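Long-range contact in unknown protein (Galdieria sulphuraria, PDB 2NYI), which is of unknown function but carries tandem ACT domains, a fold that in its relatives commonly serves as a regulatory small-molecule-binding module: residues A109-K117 with E154-V162. Sequence-based numbering, arbitrary orientation.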
ATOM      1  N   ALA A 109     -20.100  -0.480  -5.698  1.00 25.31           N
ATOM      2  CA  ALA A 109     -21.220  -0.083  -4.833  1.00 26.07           C
ATOM      3  C   ALA A 109     -20.772   0.544  -3.504  1.00 26.14           C
ATOM      4  O   ALA A 109     -21.327   1.558  -3.089  1.00 25.31           O
ATOM      5  CB  ALA A 109     -22.160  -1.262  -4.578  1.00 24.92           C
ATOM      6  N   VAL A 110     -19.779  -0.068  -2.846  1.00 25.91           N
ATOM      7  CA  VAL A 110     -19.289   0.429  -1.556  1.00 25.69           C
ATOM      8  C   VAL A 110     -18.604   1.766  -1.762  1.00 25.53           C
ATOM      9  O   VAL A 110     -18.913   2.741  -1.073  1.00 24.91           O
ATOM     10  CB  VAL A 110     -18.318  -0.562  -0.860  1.00 24.90           C
ATOM     11  CG1 VAL A 110     -17.703   0.061   0.397  1.00 24.13           C
ATOM     12  CG2 VAL A 110     -19.046  -1.874  -0.520  1.00 27.87           C
ATOM     13  N   THR A 111     -17.676   1.814  -2.717  1.00 23.98           N
ATOM     14  CA  THR A 111     -16.939   3.049  -2.988  1.00 23.69           C
ATOM     15  C   THR A 111     -17.826   4.187  -3.533  1.00 23.44           C
ATOM     16  O   THR A 111     -17.537   5.351  -3.327  1.00 22.13           O
ATOM     17  CB  THR A 111     -15.713   2.799  -3.895  1.00 24.94           C
ATOM     18  OG1 THR A 111     -16.137   2.285  -5.159  1.00 23.74           O
ATOM     19  CG2 THR A 111     -14.756   1.788  -3.242  1.00 19.74           C
ATOM     20  N   ALA A 112     -18.926   3.859  -4.210  1.00 24.44           N
ATOM     21  CA  ALA A 112     -19.877   4.905  -4.642  1.00 24.96           C
ATOM     22  C   ALA A 112     -20.480   5.647  -3.452  1.00 25.56           C
ATOM     23  O   ALA A 112     -20.598   6.877  -3.465  1.00 24.22           O
ATOM     24  CB  ALA A 112     -20.996   4.295  -5.522  1.00 26.15           C
ATOM     25  N   VAL A 113     -20.865   4.884  -2.427  1.00 27.15           N
ATOM     26  CA  VAL A 113     -21.363   5.443  -1.169  1.00 27.65           C
ATOM     27  C   VAL A 113     -20.331   6.409  -0.570  1.00 27.45           C
ATOM     28  O   VAL A 113     -20.653   7.544  -0.226  1.00 27.09           O
ATOM     29  CB  VAL A 113     -21.706   4.321  -0.144  1.00 29.20           C
ATOM     30  CG1 VAL A 113     -21.963   4.903   1.244  1.00 30.60           C
ATOM     31  CG2 VAL A 113     -22.922   3.523  -0.591  1.00 25.34           C
ATOM     32  N   LEU A 114     -19.084   5.953  -0.492  1.00 26.35           N
ATOM     33  CA  LEU A 114     -18.011   6.724   0.129  1.00 25.65           C
ATOM     34  C   LEU A 114     -17.734   8.021  -0.648  1.00 25.02           C
ATOM     35  O   LEU A 114     -17.678   9.101  -0.054  1.00 25.01           O
ATOM     36  CB  LEU A 114     -16.745   5.851   0.252  1.00 24.97           C
ATOM     37  CG  LEU A 114     -16.813   4.626   1.185  1.00 26.26           C
ATOM     38  CD1 LEU A 114     -15.518   3.801   1.071  1.00 30.91           C
ATOM     39  CD2 LEU A 114     -17.078   5.046   2.650  1.00 28.55           C
ATOM     40  N   ALA A 115     -17.569   7.902  -1.965  1.00 24.42           N
ATOM     41  CA  ALA A 115     -17.392   9.054  -2.863  1.00 24.64           C
ATOM     42  C   ALA A 115     -18.540  10.064  -2.736  1.00 25.99           C
ATOM     43  O   ALA A 115     -18.298  11.261  -2.576  1.00 24.39           O
ATOM     44  CB  ALA A 115     -17.232   8.599  -4.311  1.00 25.17           C
ATOM     45  N   LYS A 116     -19.772   9.570  -2.755  1.00 27.66           N
ATOM     46  CA  LYS A 116     -20.947  10.454  -2.660  1.00 30.58           C
ATOM     47  C   LYS A 116     -21.010  11.249  -1.371  1.00 31.67           C
ATOM     48  O   LYS A 116     -21.417  12.412  -1.384  1.00 31.41           O
ATOM     49  CB  LYS A 116     -22.239   9.664  -2.833  1.00 30.94           C
ATOM     50  CG  LYS A 116     -22.648   9.494  -4.273  1.00 41.94           C
ATOM     51  CD  LYS A 116     -24.088   9.041  -4.351  1.00 58.06           C
ATOM     52  CE  LYS A 116     -24.327   8.220  -5.597  1.00 68.04           C
ATOM     53  NZ  LYS A 116     -25.758   7.831  -5.737  1.00 76.02           N
ATOM     54  N   LYS A 117     -20.603  10.626  -0.263  1.00 31.71           N
ATOM     55  CA  LYS A 117     -20.606  11.281   1.055  1.00 31.05           C
ATOM     56  C   LYS A 117     -19.313  12.046   1.354  1.00 30.70           C
ATOM     57  O   LYS A 117     -19.125  12.560   2.464  1.00 31.56           O
ATOM     58  CB  LYS A 117     -20.897  10.260   2.158  1.00 30.85           C
ATOM     59  CG  LYS A 117     -22.233   9.530   2.001  1.00 33.46           C
ATOM     60  CD  LYS A 117     -23.416  10.414   2.394  1.00 39.23           C
ATOM     61  CE  LYS A 117     -24.686   9.971   1.705  1.00 44.66           C
ATOM     62  NZ  LYS A 117     -24.982   8.529   1.931  1.00 55.21           N
ATOM     63  N   GLU A 154     -25.813   8.639   8.245  1.00 25.12           N
ATOM     64  CA  GLU A 154     -26.239   8.530   6.843  1.00 26.36           C
ATOM     65  C   GLU A 154     -25.332   7.648   5.984  1.00 26.29           C
ATOM     66  O   GLU A 154     -25.801   7.019   5.025  1.00 26.12           O
ATOM     67  CB  GLU A 154     -26.452   9.893   6.196  1.00 26.61           C
ATOM     68  CG  GLU A 154     -25.220  10.652   5.829  1.00 28.95           C
ATOM     69  CD  GLU A 154     -25.563  12.093   5.511  1.00 39.10           C
ATOM     70  OE1 GLU A 154     -26.147  12.759   6.393  1.00 38.92           O
ATOM     71  OE2 GLU A 154     -25.273  12.541   4.383  1.00 41.82           O
ATOM     72  N   VAL A 155     -24.040   7.618   6.314  1.00 26.42           N
ATOM     73  CA  VAL A 155     -23.103   6.666   5.689  1.00 24.89           C
ATOM     74  C   VAL A 155     -23.537   5.233   5.997  1.00 25.04           C
ATOM     75  O   VAL A 155     -23.668   4.406   5.065  1.00 25.61           O
ATOM     76  CB  VAL A 155     -21.643   6.908   6.140  1.00 25.35           C
ATOM     77  CG1 VAL A 155     -20.703   5.779   5.631  1.00 26.46           C
ATOM     78  CG2 VAL A 155     -21.157   8.281   5.633  1.00 27.09           C
ATOM     79  N   VAL A 156     -23.800   4.968   7.280  1.00 24.84           N
ATOM     80  CA  VAL A 156     -24.246   3.651   7.774  1.00 25.76           C
ATOM     81  C   VAL A 156     -25.534   3.225   7.079  1.00 25.75           C
ATOM     82  O   VAL A 156     -25.664   2.066   6.647  1.00 25.43           O
ATOM     83  CB  VAL A 156     -24.376   3.627   9.330  1.00 26.96           C
ATOM     84  CG1 VAL A 156     -25.235   2.450   9.832  1.00 33.59           C
ATOM     85  CG2 VAL A 156     -22.977   3.577   9.968  1.00 28.41           C
ATOM     86  N   THR A 157     -26.470   4.167   6.956  1.00 27.52           N
ATOM     87  CA  THR A 157     -27.747   3.901   6.297  1.00 27.61           C
ATOM     88  C   THR A 157     -27.540   3.555   4.811  1.00 28.48           C
ATOM     89  O   THR A 157     -28.149   2.605   4.294  1.00 28.50           O
ATOM     90  CB  THR A 157     -28.741   5.076   6.490  1.00 27.81           C
ATOM     91  OG1 THR A 157     -29.124   5.158   7.874  1.00 25.21           O
ATOM     92  CG2 THR A 157     -29.999   4.894   5.631  1.00 33.06           C
ATOM     93  N   ALA A 158     -26.683   4.312   4.131  1.00 28.07           N
ATOM     94  CA  ALA A 158     -26.315   4.017   2.733  1.00 28.60           C
ATOM     95  C   ALA A 158     -25.601   2.675   2.583  1.00 28.07           C
ATOM     96  O   ALA A 158     -25.858   1.938   1.615  1.00 29.39           O
ATOM     97  CB  ALA A 158     -25.479   5.145   2.144  1.00 28.62           C
ATOM     98  N   LEU A 159     -24.732   2.337   3.535  1.00 27.16           N
ATOM     99  CA  LEU A 159     -24.016   1.051   3.488  1.00 27.57           C
ATOM    100  C   LEU A 159     -24.973  -0.130   3.741  1.00 28.66           C
ATOM    101  O   LEU A 159     -24.733  -1.242   3.269  1.00 29.18           O
ATOM    102  CB  LEU A 159     -22.832   1.022   4.463  1.00 27.96           C
ATOM    103  CG  LEU A 159     -21.627   1.929   4.130  1.00 24.08           C
ATOM    104  CD1 LEU A 159     -20.614   1.934   5.270  1.00 31.08           C
ATOM    105  CD2 LEU A 159     -20.962   1.507   2.812  1.00 25.99           C
ATOM    106  N   SER A 160     -26.061   0.130   4.461  1.00 28.79           N
ATOM    107  CA  SER A 160     -27.089  -0.890   4.702  1.00 29.69           C
ATOM    108  C   SER A 160     -27.840  -1.273   3.416  1.00 28.96           C
ATOM    109  O   SER A 160     -28.161  -2.448   3.218  1.00 29.64           O
ATOM    110  CB  SER A 160     -28.058  -0.432   5.798  1.00 29.86           C
ATOM    111  OG  SER A 160     -29.039   0.442   5.265  1.00 38.45           O
ATOM    112  N   ARG A 161     -28.092  -0.301   2.534  1.00 28.28           N
ATOM    113  CA  ARG A 161     -28.643  -0.579   1.200  1.00 30.48           C
ATOM    114  C   ARG A 161     -27.727  -1.513   0.413  1.00 29.34           C
ATOM    115  O   ARG A 161     -28.190  -2.457  -0.245  1.00 28.40           O
ATOM    116  CB  ARG A 161     -28.844   0.701   0.391  1.00 30.50           C
ATOM    117  CG  ARG A 161     -29.927   1.626   0.898  1.00 35.86           C
ATOM    118  CD  ARG A 161     -30.086   2.831  -0.030  1.00 34.31           C
ATOM    119  NE  ARG A 161     -30.807   2.518  -1.272  1.00 53.39           N
ATOM    120  CZ  ARG A 161     -32.127   2.632  -1.435  1.00 57.26           C
ATOM    121  NH1 ARG A 161     -32.901   3.054  -0.438  1.00 56.21           N
ATOM    122  NH2 ARG A 161     -32.677   2.320  -2.605  1.00 56.11           N
ATOM    123  N   VAL A 162     -26.425  -1.238   0.471  1.00 28.55           N
ATOM    124  CA  VAL A 162     -25.432  -2.090  -0.187  1.00 27.85           C
ATOM    125  C   VAL A 162     -25.502  -3.510   0.370  1.00 27.00           C
ATOM    126  O   VAL A 162     -25.498  -4.474  -0.392  1.00 27.16           O
ATOM    127  CB  VAL A 162     -23.986  -1.532  -0.032  1.00 28.17           C
ATOM    128  CG1 VAL A 162     -22.974  -2.476  -0.696  1.00 27.68           C
ATOM    129  CG2 VAL A 162     -23.886  -0.139  -0.636  1.00 26.19           C
TER
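The two helices of an ACT domain, a ferredoxin-like βαββαβ unit, lie antiparallel on one face of its four-stranded sheet, and in this C-terminal domain Val113 of helix 106-116 is a knob between them, set in a hole made by Val155, Ala158, Leu159 and Val162. The segment axes approach to 9.7 Å at 159°. At chi1 169° the Val113 methyls split the hole, CG1 lying beside the carbonyl carbon and CG2 beside the backbone N. CG1 of Val113 meets Ala158 CB at 3.6 Å and also touches Leu159 CD2, whereas Val113 CG2 rests against Val162 CG2 at 3.8 Å. One turn back along helix 106-116, Ala109 CB and Val110 CG2 both meet Val162 CG1, the latter at 4.0 Å. Beneath this layer, Val110 and Leu159 both pack on Leu96 of strand 91-99. Past the helix end, Lys117 runs its CB and CG along Val155 CG2, then bends at chi2 (-76°) and again at chi4, which puts its NZ 3.4 Å from Ala158 CB. Lys117 NZ stays 4.7 Å from Glu154 OE2, too far for a salt bridge. No hydrogen bond links the segments; cohesion therefore comes chiefly from interlocked aliphatic groups, and any Lys117-Glu154 attraction is probably weak.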